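Side-chain contacts in glycoside hydrolase family 31 (Trueperella pyogenes, PDB 5I0F), which degrades cycloalternan, probably by hydrolysing its alpha-glucosidic bonds through a covalent glycosyl-enzyme intermediate on a TIM-barrel catalytic domain: residues 338-343 with 357-362; 653-658 with 663-668; 668-673 with 690-695. All blocks are in the same frame, centred on the assembly; numbering follows the deposited sequence.

Contact 1 of 3, residues 338-343 with 357-362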
loop_
_atom_site.group_PDB
_atom_site.type_symbol
_atom_site.label_atom_id
_atom_site.label_comp_id
_atom_site.label_asym_id
_atom_site.label_seq_id
_atom_site.Cartn_x
_atom_site.Cartn_y
_atom_site.Cartn_z
ATOM N N PHE A 338 -10.704 3.383 -18.790
ATOM C CA PHE A 338 -11.232 3.671 -17.435
ATOM C C PHE A 338 -11.799 5.077 -17.276
ATOM O O PHE A 338 -11.677 5.716 -16.238
ATOM C CB PHE A 338 -10.203 3.281 -16.378
ATOM C CG PHE A 338 -9.782 1.858 -16.523
ATOM C CD1 PHE A 338 -10.567 0.846 -15.993
ATOM C CD2 PHE A 338 -8.668 1.515 -17.314
ATOM C CE1 PHE A 338 -10.254 -0.486 -16.204
ATOM C CE2 PHE A 338 -8.339 0.168 -17.517
ATOM C CZ PHE A 338 -9.129 -0.831 -16.962
ATOM N N THR A 339 -12.460 5.528 -18.348
ATOM C CA THR A 339 -13.051 6.844 -18.432
ATOM C C THR A 339 -14.532 6.831 -18.869
ATOM O O THR A 339 -15.283 7.744 -18.542
ATOM C CB THR A 339 -12.193 7.680 -19.423
ATOM O OG1 THR A 339 -10.839 7.706 -18.931
ATOM C CG2 THR A 339 -12.659 9.035 -19.498
ATOM N N ILE A 340 -14.931 5.785 -19.585
ATOM C CA ILE A 340 -16.231 5.664 -20.248
ATOM C C ILE A 340 -16.887 4.353 -19.821
ATOM O O ILE A 340 -16.232 3.324 -19.837
ATOM C CB ILE A 340 -16.024 5.653 -21.771
ATOM C CG1 ILE A 340 -15.316 6.965 -22.196
ATOM C CG2 ILE A 340 -17.342 5.420 -22.506
ATOM C CD1 ILE A 340 -14.888 7.021 -23.626
ATOM N N PHE A 341 -18.178 4.404 -19.475
ATOM C CA PHE A 341 -18.943 3.210 -19.108
ATOM C C PHE A 341 -18.998 2.171 -20.251
ATOM O O PHE A 341 -19.100 2.536 -21.436
ATOM C CB PHE A 341 -20.375 3.581 -18.677
ATOM C CG PHE A 341 -20.521 3.941 -17.213
ATOM C CD1 PHE A 341 -20.293 5.236 -16.765
ATOM C CD2 PHE A 341 -20.893 2.979 -16.278
ATOM C CE1 PHE A 341 -20.435 5.571 -15.435
ATOM C CE2 PHE A 341 -21.037 3.309 -14.939
ATOM C CZ PHE A 341 -20.808 4.610 -14.514
ATOM N N ARG A 342 -18.921 0.886 -19.906
ATOM C CA ARG A 342 -18.926 -0.167 -20.920
ATOM C C ARG A 342 -20.182 -0.069 -21.809
ATOM O O ARG A 342 -21.290 0.185 -21.300
ATOM C CB ARG A 342 -18.836 -1.563 -20.316
ATOM C CG ARG A 342 -18.554 -2.645 -21.344
ATOM C CD ARG A 342 -18.023 -3.905 -20.690
ATOM N NE ARG A 342 -18.939 -4.500 -19.696
ATOM C CZ ARG A 342 -19.782 -5.526 -19.900
ATOM N NH1 ARG A 342 -20.525 -5.976 -18.887
ATOM N NH2 ARG A 342 -19.922 -6.108 -21.090
ATOM N N ASP A 343 -19.968 -0.257 -23.117
ATOM C CA ASP A 343 -21.007 -0.178 -24.185
ATOM C C ASP A 343 -21.533 1.210 -24.541
ATOM O O ASP A 343 -22.365 1.327 -25.449
ATOM C CB ASP A 343 -22.202 -1.130 -23.917
ATOM C CG ASP A 343 -21.795 -2.601 -23.869
ATOM O OD1 ASP A 343 -20.819 -2.987 -24.553
ATOM O OD2 ASP A 343 -22.462 -3.362 -23.128
ATOM N N PRO A 357 -23.245 14.702 -22.082
ATOM C CA PRO A 357 -24.030 14.670 -23.334
ATOM C C PRO A 357 -23.345 14.031 -24.550
ATOM O O PRO A 357 -24.022 13.792 -25.546
ATOM C CB PRO A 357 -24.304 16.162 -23.616
ATOM C CG PRO A 357 -24.216 16.821 -22.289
ATOM C CD PRO A 357 -23.144 16.068 -21.543
ATOM N N ASP A 358 -22.039 13.758 -24.504
ATOM C CA ASP A 358 -21.389 13.005 -25.585
ATOM C C ASP A 358 -21.882 11.568 -25.732
ATOM O O ASP A 358 -21.652 10.949 -26.757
ATOM C CB ASP A 358 -19.869 12.913 -25.392
ATOM C CG ASP A 358 -19.172 14.257 -25.436
ATOM O OD1 ASP A 358 -19.763 15.274 -25.862
ATOM O OD2 ASP A 358 -17.980 14.269 -25.053
ATOM N N PHE A 359 -22.487 11.009 -24.695
ATOM C CA PHE A 359 -22.721 9.584 -24.647
ATOM C C PHE A 359 -24.174 9.202 -24.834
ATOM O O PHE A 359 -25.062 9.830 -24.276
ATOM C CB PHE A 359 -22.220 9.012 -23.335
ATOM C CG PHE A 359 -20.764 9.245 -23.106
ATOM C CD1 PHE A 359 -19.807 8.543 -23.843
ATOM C CD2 PHE A 359 -20.334 10.215 -22.196
ATOM C CE1 PHE A 359 -18.450 8.765 -23.654
ATOM C CE2 PHE A 359 -18.976 10.441 -21.996
ATOM C CZ PHE A 359 -18.032 9.722 -22.739
ATOM N N THR A 360 -24.372 8.149 -25.621
ATOM C CA THR A 360 -25.635 7.446 -25.740
ATOM C C THR A 360 -25.421 6.040 -25.220
ATOM O O THR A 360 -24.402 5.409 -25.528
ATOM C CB THR A 360 -26.083 7.383 -27.207
ATOM O OG1 THR A 360 -26.150 8.711 -27.718
ATOM C CG2 THR A 360 -27.457 6.775 -27.331
ATOM N N TYR A 361 -26.376 5.554 -24.426
ATOM C CA TYR A 361 -26.231 4.274 -23.732
ATOM C C TYR A 361 -27.277 3.315 -24.312
ATOM O O TYR A 361 -28.475 3.562 -24.161
ATOM C CB TYR A 361 -26.397 4.474 -22.220
ATOM C CG TYR A 361 -25.369 5.409 -21.623
ATOM C CD1 TYR A 361 -24.104 4.955 -21.273
ATOM C CD2 TYR A 361 -25.657 6.760 -21.406
ATOM C CE1 TYR A 361 -23.161 5.807 -20.726
ATOM C CE2 TYR A 361 -24.714 7.626 -20.875
ATOM C CZ TYR A 361 -23.458 7.137 -20.536
ATOM O OH TYR A 361 -22.514 7.972 -20.015
ATOM N N PRO A 362 -26.839 2.238 -24.994
ATOM C CA PRO A 362 -27.810 1.337 -25.605
ATOM C C PRO A 362 -28.717 0.673 -24.578
ATOM O O PRO A 362 -28.227 0.216 -23.535
ATOM C CB PRO A 362 -26.940 0.266 -26.285
ATOM C CG PRO A 362 -25.576 0.837 -26.372
ATOM C CD PRO A 362 -25.454 1.801 -25.237
HETATM O O HOH W 1 -19.786 6.981 -20.015
#
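The Phe359 ring meets Ile340 obliquely. One face of the ring lies under water 1, 3.8 Å above the plane over the ring centre. The opposite face is covered by Asp358 CB. The isoleucine side chain runs roughly perpendicular to that of Phe359. The closest touch is Ile340 CG2 to Phe359 CE1, 3.7 Å, and Ile340 CG1 reaches both CE1 and CZ at 3.9 Å. Ile340 CG2 stands anti to the backbone N and CG1 lies beside it (chi1 -59°), which turns both branches to the CE1 corner of the ring. The Tyr361 ring meets Phe341 CB obliquely, with CE1 at 4.1 Å from it. Water 1 also lies in the plane of the Phe341 ring, at its edge. The same water accepts a hydrogen bond from Phe341 N (3.1 Å) and is hydrogen-bonded to Tyr361 OH (2.9 Å). At the far end Pro362 CD lies 3.1 Å from Asp343 O. Outside the pair, Trp332 and Trp367 meet the Phe341 ring edge-to-face, and Asp343 OD2 takes a hydrogen bond from Ala366 N. Both segments belong to the long loop between barrel strand 326-329 and helix 370-379. Phe338 touches the bound glucose. No direct hydrogen bond crosses the contact. The two parts of the loop are joined by apolar side chains and by one bridging water, which ties a buried backbone N-H to the tyrosine hydroxyl.

Contact 2 of 3, residues 653-658 with 663-668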
loop_
_atom_site.group_PDB
_atom_site.type_symbol
_atom_site.label_atom_id
_atom_site.label_comp_id
_atom_site.label_asym_id
_atom_site.label_seq_id
_atom_site.Cartn_x
_atom_site.Cartn_y
_atom_site.Cartn_z
ATOM N N ALA A 653 -4.352 2.083 19.139
ATOM C CA ALA A 653 -3.549 1.237 20.013
ATOM C C ALA A 653 -3.721 1.650 21.480
ATOM O O ALA A 653 -3.966 2.816 21.803
ATOM C CB ALA A 653 -2.104 1.296 19.622
ATOM N N MET A 654 -3.571 0.683 22.366
ATOM C CA MET A 654 -3.819 0.892 23.799
ATOM C C MET A 654 -2.873 1.905 24.437
ATOM O O MET A 654 -3.226 2.567 25.414
ATOM C CB MET A 654 -3.682 -0.425 24.534
ATOM C CG MET A 654 -4.584 -1.513 24.006
ATOM S SD MET A 654 -6.224 -1.373 24.703
ATOM C CE MET A 654 -5.842 -2.205 26.238
ATOM N N PHE A 655 -1.664 2.020 23.887
ATOM C CA PHE A 655 -0.650 2.894 24.466
ATOM C C PHE A 655 -1.009 4.374 24.409
ATOM O O PHE A 655 -0.431 5.141 25.160
ATOM C CB PHE A 655 0.763 2.627 23.889
ATOM C CG PHE A 655 0.970 3.102 22.476
ATOM C CD1 PHE A 655 1.293 4.423 22.214
ATOM C CD2 PHE A 655 0.922 2.218 21.417
ATOM C CE1 PHE A 655 1.519 4.859 20.919
ATOM C CE2 PHE A 655 1.131 2.648 20.113
ATOM C CZ PHE A 655 1.442 3.970 19.863
ATOM N N TYR A 656 -1.939 4.790 23.539
ATOM C CA TYR A 656 -2.304 6.214 23.481
ATOM C C TYR A 656 -2.954 6.700 24.783
ATOM O O TYR A 656 -2.671 7.803 25.226
ATOM C CB TYR A 656 -3.192 6.552 22.252
ATOM C CG TYR A 656 -2.359 6.576 21.003
ATOM C CD1 TYR A 656 -1.514 7.646 20.730
ATOM C CD2 TYR A 656 -2.349 5.496 20.133
ATOM C CE1 TYR A 656 -0.704 7.650 19.598
ATOM C CE2 TYR A 656 -1.542 5.482 18.992
ATOM C CZ TYR A 656 -0.716 6.553 18.735
ATOM O OH TYR A 656 0.088 6.535 17.614
ATOM N N ASP A 657 -3.806 5.873 25.381
ATOM C CA ASP A 657 -4.530 6.249 26.588
ATOM C C ASP A 657 -4.053 5.486 27.826
ATOM O O ASP A 657 -4.403 5.892 28.928
ATOM C CB ASP A 657 -6.044 6.016 26.403
ATOM C CG ASP A 657 -6.628 6.749 25.190
ATOM O OD1 ASP A 657 -6.269 7.926 24.978
ATOM O OD2 ASP A 657 -7.464 6.149 24.454
ATOM N N HIS A 658 -3.286 4.398 27.665
ATOM C CA HIS A 658 -2.895 3.525 28.789
ATOM C C HIS A 658 -1.412 3.123 28.781
ATOM O O HIS A 658 -1.069 2.044 29.264
ATOM C CB HIS A 658 -3.782 2.262 28.817
ATOM C CG HIS A 658 -5.247 2.563 28.792
ATOM N ND1 HIS A 658 -6.008 2.460 27.647
ATOM C CD2 HIS A 658 -6.079 3.021 29.754
ATOM C CE1 HIS A 658 -7.254 2.820 27.912
ATOM N NE2 HIS A 658 -7.321 3.163 29.184
ATOM N N GLU A 663 1.150 -4.146 31.000
ATOM C CA GLU A 663 0.407 -5.318 30.523
ATOM C C GLU A 663 -0.261 -5.142 29.144
ATOM O O GLU A 663 -0.549 -6.126 28.486
ATOM C CB GLU A 663 -0.625 -5.750 31.585
ATOM C CG GLU A 663 -1.570 -6.910 31.226
ATOM C CD GLU A 663 -0.911 -8.287 31.080
ATOM O OE1 GLU A 663 0.274 -8.430 31.483
ATOM O OE2 GLU A 663 -1.599 -9.255 30.598
ATOM N N ILE A 664 -0.478 -3.909 28.690
ATOM C CA ILE A 664 -1.078 -3.683 27.374
ATOM C C ILE A 664 -0.295 -4.346 26.223
ATOM O O ILE A 664 -0.890 -4.780 25.242
ATOM C CB ILE A 664 -1.298 -2.175 27.066
ATOM C CG1 ILE A 664 0.036 -1.411 26.974
ATOM C CG2 ILE A 664 -2.244 -1.541 28.077
ATOM C CD1 ILE A 664 -0.100 0.045 26.583
ATOM N N TRP A 665 1.021 -4.502 26.369
ATOM C CA TRP A 665 1.849 -5.009 25.245
ATOM C C TRP A 665 1.654 -6.508 25.031
ATOM O O TRP A 665 1.906 -7.011 23.945
ATOM C CB TRP A 665 3.323 -4.617 25.448
ATOM C CG TRP A 665 3.454 -3.133 25.491
ATOM C CD1 TRP A 665 3.577 -2.347 26.610
ATOM C CD2 TRP A 665 3.407 -2.228 24.369
ATOM N NE1 TRP A 665 3.634 -1.024 26.253
ATOM C CE2 TRP A 665 3.537 -0.916 24.888
ATOM C CE3 TRP A 665 3.282 -2.399 22.992
ATOM C CZ2 TRP A 665 3.543 0.226 24.072
ATOM C CZ3 TRP A 665 3.306 -1.262 22.163
ATOM C CH2 TRP A 665 3.431 0.038 22.721
ATOM N N ALA A 666 1.138 -7.202 26.052
ATOM C CA ALA A 666 0.795 -8.612 25.929
ATOM C C ALA A 666 -0.520 -8.842 25.146
ATOM O O ALA A 666 -0.864 -9.989 24.844
ATOM C CB ALA A 666 0.745 -9.266 27.314
ATOM N N HIS A 667 -1.239 -7.770 24.798
ATOM C CA HIS A 667 -2.522 -7.872 24.100
ATOM C C HIS A 667 -2.577 -6.928 22.898
ATOM O O HIS A 667 -3.400 -6.027 22.833
ATOM C CB HIS A 667 -3.640 -7.624 25.103
ATOM C CG HIS A 667 -3.519 -8.474 26.330
ATOM N ND1 HIS A 667 -4.148 -9.690 26.465
ATOM C CD2 HIS A 667 -2.784 -8.305 27.454
ATOM C CE1 HIS A 667 -3.830 -10.221 27.629
ATOM N NE2 HIS A 667 -3.000 -9.401 28.246
ATOM N N PRO A 668 -1.698 -7.158 21.922
ATOM C CA PRO A 668 -1.559 -6.209 20.820
ATOM C C PRO A 668 -2.687 -6.185 19.768
ATOM O O PRO A 668 -2.654 -5.293 18.904
ATOM C CB PRO A 668 -0.239 -6.615 20.194
ATOM C CG PRO A 668 -0.208 -8.102 20.386
ATOM C CD PRO A 668 -0.814 -8.323 21.751
#
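Ile664 fills the centre of this contact, touching Met654, Phe655 and His658. Its CD1 lies 3.6 Å from Phe655 CA and 3.5 Å from His658 O. Its CB meets Met654 CB at 3.9 Å, where the two side chains run alongside each other with opposite headings. Ile664 CG1 sits between the backbone N and the carbonyl carbon (chi1 65°), which sends CD1 toward the short helical turn 655-658. CG2 is left to face Met654 CB and His658 CB. Phe655 touches Trp665 beside this. Phe655 CD2 is 3.6 Å from Trp665 CH2, and Phe655 CB is 3.7 Å from Trp665 CZ2. The planes are tilted by only 13°, but the rings are strongly displaced, with little overlap. Ile664 CG1 lies over a face of the indole, toward its rim. Further out, His667 NE2 donates to Glu663 OE2 at 2.7 Å. The carboxylate oxygen lies in the imidazole plane, whereas the nitrogen stands 37° out of the carboxylate plane. This bond ties Glu663 in the 3-10 segment to His667 just after it, spanning Ile664 and Trp665. His174 stacks on Trp665, and Val176 of strand 174-179 touches both Phe655 and Trp665. The arrangement is an apolar pairing of two short helical turns in the C-terminal domain of a family 31 glycoside hydrolase, packed against the neighbouring sheet that holds strands 174-179 and 212-219.

Contact 3 of 3, residues 668-673 with 690-695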
loop_
_atom_site.group_PDB
_atom_site.type_symbol
_atom_site.label_atom_id
_atom_site.label_comp_id
_atom_site.label_asym_id
_atom_site.label_seq_id
_atom_site.Cartn_x
_atom_site.Cartn_y
_atom_site.Cartn_z
ATOM N N PRO A 668 -1.698 -7.158 21.922
ATOM C CA PRO A 668 -1.559 -6.209 20.820
ATOM C C PRO A 668 -2.687 -6.185 19.768
ATOM O O PRO A 668 -2.654 -5.293 18.904
ATOM C CB PRO A 668 -0.239 -6.615 20.194
ATOM C CG PRO A 668 -0.208 -8.102 20.386
ATOM C CD PRO A 668 -0.814 -8.323 21.751
ATOM N N ARG A 669 -3.630 -7.139 19.788
ATOM C CA ARG A 669 -4.797 -7.078 18.882
ATOM C C ARG A 669 -6.117 -6.706 19.586
ATOM O O ARG A 669 -7.206 -6.904 19.019
ATOM C CB ARG A 669 -4.914 -8.365 18.048
ATOM C CG ARG A 669 -3.825 -8.480 16.985
ATOM C CD ARG A 669 -4.061 -9.646 16.034
ATOM N NE ARG A 669 -4.061 -10.886 16.806
ATOM C CZ ARG A 669 -3.005 -11.684 17.027
ATOM N NH1 ARG A 669 -3.153 -12.758 17.798
ATOM N NH2 ARG A 669 -1.814 -11.439 16.476
ATOM N N GLN A 670 -6.045 -6.170 20.803
ATOM C CA GLN A 670 -7.156 -5.346 21.311
ATOM C C GLN A 670 -6.826 -3.904 21.030
ATOM O O GLN A 670 -5.661 -3.535 20.904
ATOM C CB GLN A 670 -7.524 -5.525 22.799
ATOM C CG GLN A 670 -6.549 -6.222 23.699
ATOM C CD GLN A 670 -7.018 -6.354 25.144
ATOM O OE1 GLN A 670 -7.266 -7.451 25.617
ATOM N NE2 GLN A 670 -7.065 -5.241 25.862
ATOM N N TYR A 671 -7.871 -3.094 20.922
ATOM C CA TYR A 671 -7.700 -1.701 20.608
ATOM C C TYR A 671 -8.912 -0.907 21.075
ATOM O O TYR A 671 -9.981 -1.463 21.290
ATOM C CB TYR A 671 -7.498 -1.529 19.091
ATOM C CG TYR A 671 -8.667 -1.974 18.246
ATOM C CD1 TYR A 671 -8.794 -3.308 17.826
ATOM C CD2 TYR A 671 -9.659 -1.064 17.866
ATOM C CE1 TYR A 671 -9.876 -3.718 17.058
ATOM C CE2 TYR A 671 -10.727 -1.451 17.084
ATOM C CZ TYR A 671 -10.836 -2.775 16.678
ATOM O OH TYR A 671 -11.926 -3.186 15.929
ATOM N N MET A 672 -8.714 0.398 21.202
ATOM C CA MET A 672 -9.791 1.307 21.502
ATOM C C MET A 672 -10.406 1.768 20.175
ATOM O O MET A 672 -9.688 2.006 19.180
ATOM C CB MET A 672 -9.278 2.507 22.317
ATOM C CG MET A 672 -8.655 2.149 23.669
ATOM S SD MET A 672 -9.825 1.377 24.805
ATOM C CE MET A 672 -11.056 2.661 25.017
ATOM N N LEU A 673 -11.733 1.877 20.157
ATOM C CA LEU A 673 -12.434 2.525 19.068
ATOM C C LEU A 673 -12.911 3.831 19.645
ATOM O O LEU A 673 -13.890 3.849 20.385
ATOM C CB LEU A 673 -13.622 1.695 18.570
ATOM C CG LEU A 673 -14.326 2.285 17.344
ATOM C CD1 LEU A 673 -13.428 2.245 16.126
ATOM C CD2 LEU A 673 -15.617 1.543 17.072
ATOM N N TRP A 690 -13.491 -15.928 25.335
ATOM C CA TRP A 690 -12.416 -15.043 24.895
ATOM C C TRP A 690 -12.034 -14.142 26.054
ATOM O O TRP A 690 -12.905 -13.636 26.766
ATOM C CB TRP A 690 -12.882 -14.188 23.703
ATOM C CG TRP A 690 -11.767 -13.668 22.784
ATOM C CD1 TRP A 690 -11.399 -12.369 22.601
ATOM C CD2 TRP A 690 -10.918 -14.443 21.946
ATOM N NE1 TRP A 690 -10.387 -12.280 21.682
ATOM C CE2 TRP A 690 -10.063 -13.544 21.271
ATOM C CE3 TRP A 690 -10.802 -15.813 21.682
ATOM C CZ2 TRP A 690 -9.096 -13.972 20.352
ATOM C CZ3 TRP A 690 -9.841 -16.246 20.759
ATOM C CH2 TRP A 690 -8.997 -15.324 20.110
ATOM N N THR A 691 -10.734 -13.926 26.217
ATOM C CA THR A 691 -10.202 -13.153 27.313
ATOM C C THR A 691 -9.676 -11.794 26.857
ATOM O O THR A 691 -8.964 -11.706 25.866
ATOM C CB THR A 691 -9.126 -13.984 28.039
ATOM O OG1 THR A 691 -9.772 -15.123 28.644
ATOM C CG2 THR A 691 -8.452 -13.173 29.105
ATOM N N THR A 692 -10.020 -10.754 27.609
ATOM C CA THR A 692 -9.622 -9.384 27.332
ATOM C C THR A 692 -8.903 -8.797 28.554
ATOM O O THR A 692 -9.357 -8.988 29.684
ATOM C CB THR A 692 -10.904 -8.584 26.998
ATOM O OG1 THR A 692 -11.505 -9.165 25.841
ATOM C CG2 THR A 692 -10.626 -7.127 26.724
ATOM N N TYR A 693 -7.781 -8.103 28.334
ATOM C CA TYR A 693 -7.178 -7.304 29.405
ATOM C C TYR A 693 -7.881 -5.957 29.495
ATOM O O TYR A 693 -7.942 -5.209 28.502
ATOM C CB TYR A 693 -5.650 -7.109 29.244
ATOM C CG TYR A 693 -5.094 -6.245 30.366
ATOM C CD1 TYR A 693 -5.009 -6.739 31.676
ATOM C CD2 TYR A 693 -4.734 -4.913 30.141
ATOM C CE1 TYR A 693 -4.558 -5.937 32.721
ATOM C CE2 TYR A 693 -4.262 -4.113 31.166
ATOM C CZ TYR A 693 -4.182 -4.625 32.456
ATOM O OH TYR A 693 -3.743 -3.820 33.465
ATOM N N LEU A 694 -8.402 -5.641 30.686
ATOM C CA LEU A 694 -8.991 -4.334 30.959
ATOM C C LEU A 694 -7.996 -3.494 31.726
ATOM O O LEU A 694 -7.492 -3.932 32.765
ATOM C CB LEU A 694 -10.274 -4.448 31.798
ATOM C CG LEU A 694 -11.413 -5.252 31.207
ATOM C CD1 LEU A 694 -12.539 -5.342 32.232
ATOM C CD2 LEU A 694 -11.895 -4.625 29.900
ATOM N N PRO A 695 -7.699 -2.286 31.236
ATOM C CA PRO A 695 -6.878 -1.367 32.031
ATOM C C PRO A 695 -7.681 -0.722 33.171
ATOM O O PRO A 695 -8.890 -0.920 33.251
ATOM C CB PRO A 695 -6.397 -0.333 31.002
ATOM C CG PRO A 695 -7.315 -0.439 29.851
ATOM C CD PRO A 695 -8.070 -1.731 29.920
#
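Gln670 reaches across to Thr692 and Tyr693 and joins two beta-sheets of the C-terminal domain. Strand 671-673, which follows Gln670, belongs to the six-stranded antiparallel sheet. Thr692 and Tyr693 lie on strand 689-694, which pairs with strand 712-717 in a separate two-stranded sheet.

Hydrogen bonds carry the contact. The side-chain amide of Gln670 bonds to both backbone polar groups of Tyr693. Tyr693 N donates to Gln670 OE1 at 2.8 Å, with an N-H...O angle of 148°. Gln670 NE2 donates to Tyr693 O, also at 2.8 Å, and this bond is straighter, at 172°. Each acceptor is met in its carbonyl plane, on a lone pair. Tyr693 O also lies almost in the amide plane of Gln670. The paired bonds therefore fix the rotation of the amide and tell its oxygen from its nitrogen. Gln670 has a nearly eclipsed first torsion (chi1 15°) and is extended beyond CG, an unfavourable turn that the two bonds probably help to pay for. All three touching residues are buried, so the two bonds satisfy polar atoms away from solvent.

Van der Waals contacts are few. Thr692 CG2 lies 3.6 Å from Gln670 OE1, and Thr692 CA is 3.5 Å from the same oxygen. Tyr693 CB is 4.0 Å from Gln670 OE1.

The polar ends of the strand residues have other partners. Thr692 OG1 bonds to Asn680 ND2, and Tyr693 OH bonds to Asp661 OD2. The strand backbone is held on its own sheet as well, where Thr692 pairs with Val714. Thr692 CG2 is anti to the backbone N, and this methyl also comes within 4.0 Å of Gln670 CD.

How the contacts relate
Contacts 2 and 3 are neighbours in the C-terminal domain. Their centres are about 8 Å apart and they share Pro668. They also touch directly: Met654 CE lies 3.3 Å from Gln670 NE2, His667 CD2 lies 3.6 Å from Tyr693 CB, and His658 CD2 lies 3.6 Å from Pro695 CB. Residues of both segments of contact 2 thus lie against Gln670 and the 690-695 segment. Contact 1 stands apart in the TIM-barrel domain, centre to centre about 52 Å from contact 2 and about 50 Å from contact 3. It alone of the three holds a residue of a glycan pocket, Phe338, and its Phe341 side chain is about 11 Å from a bound glucose.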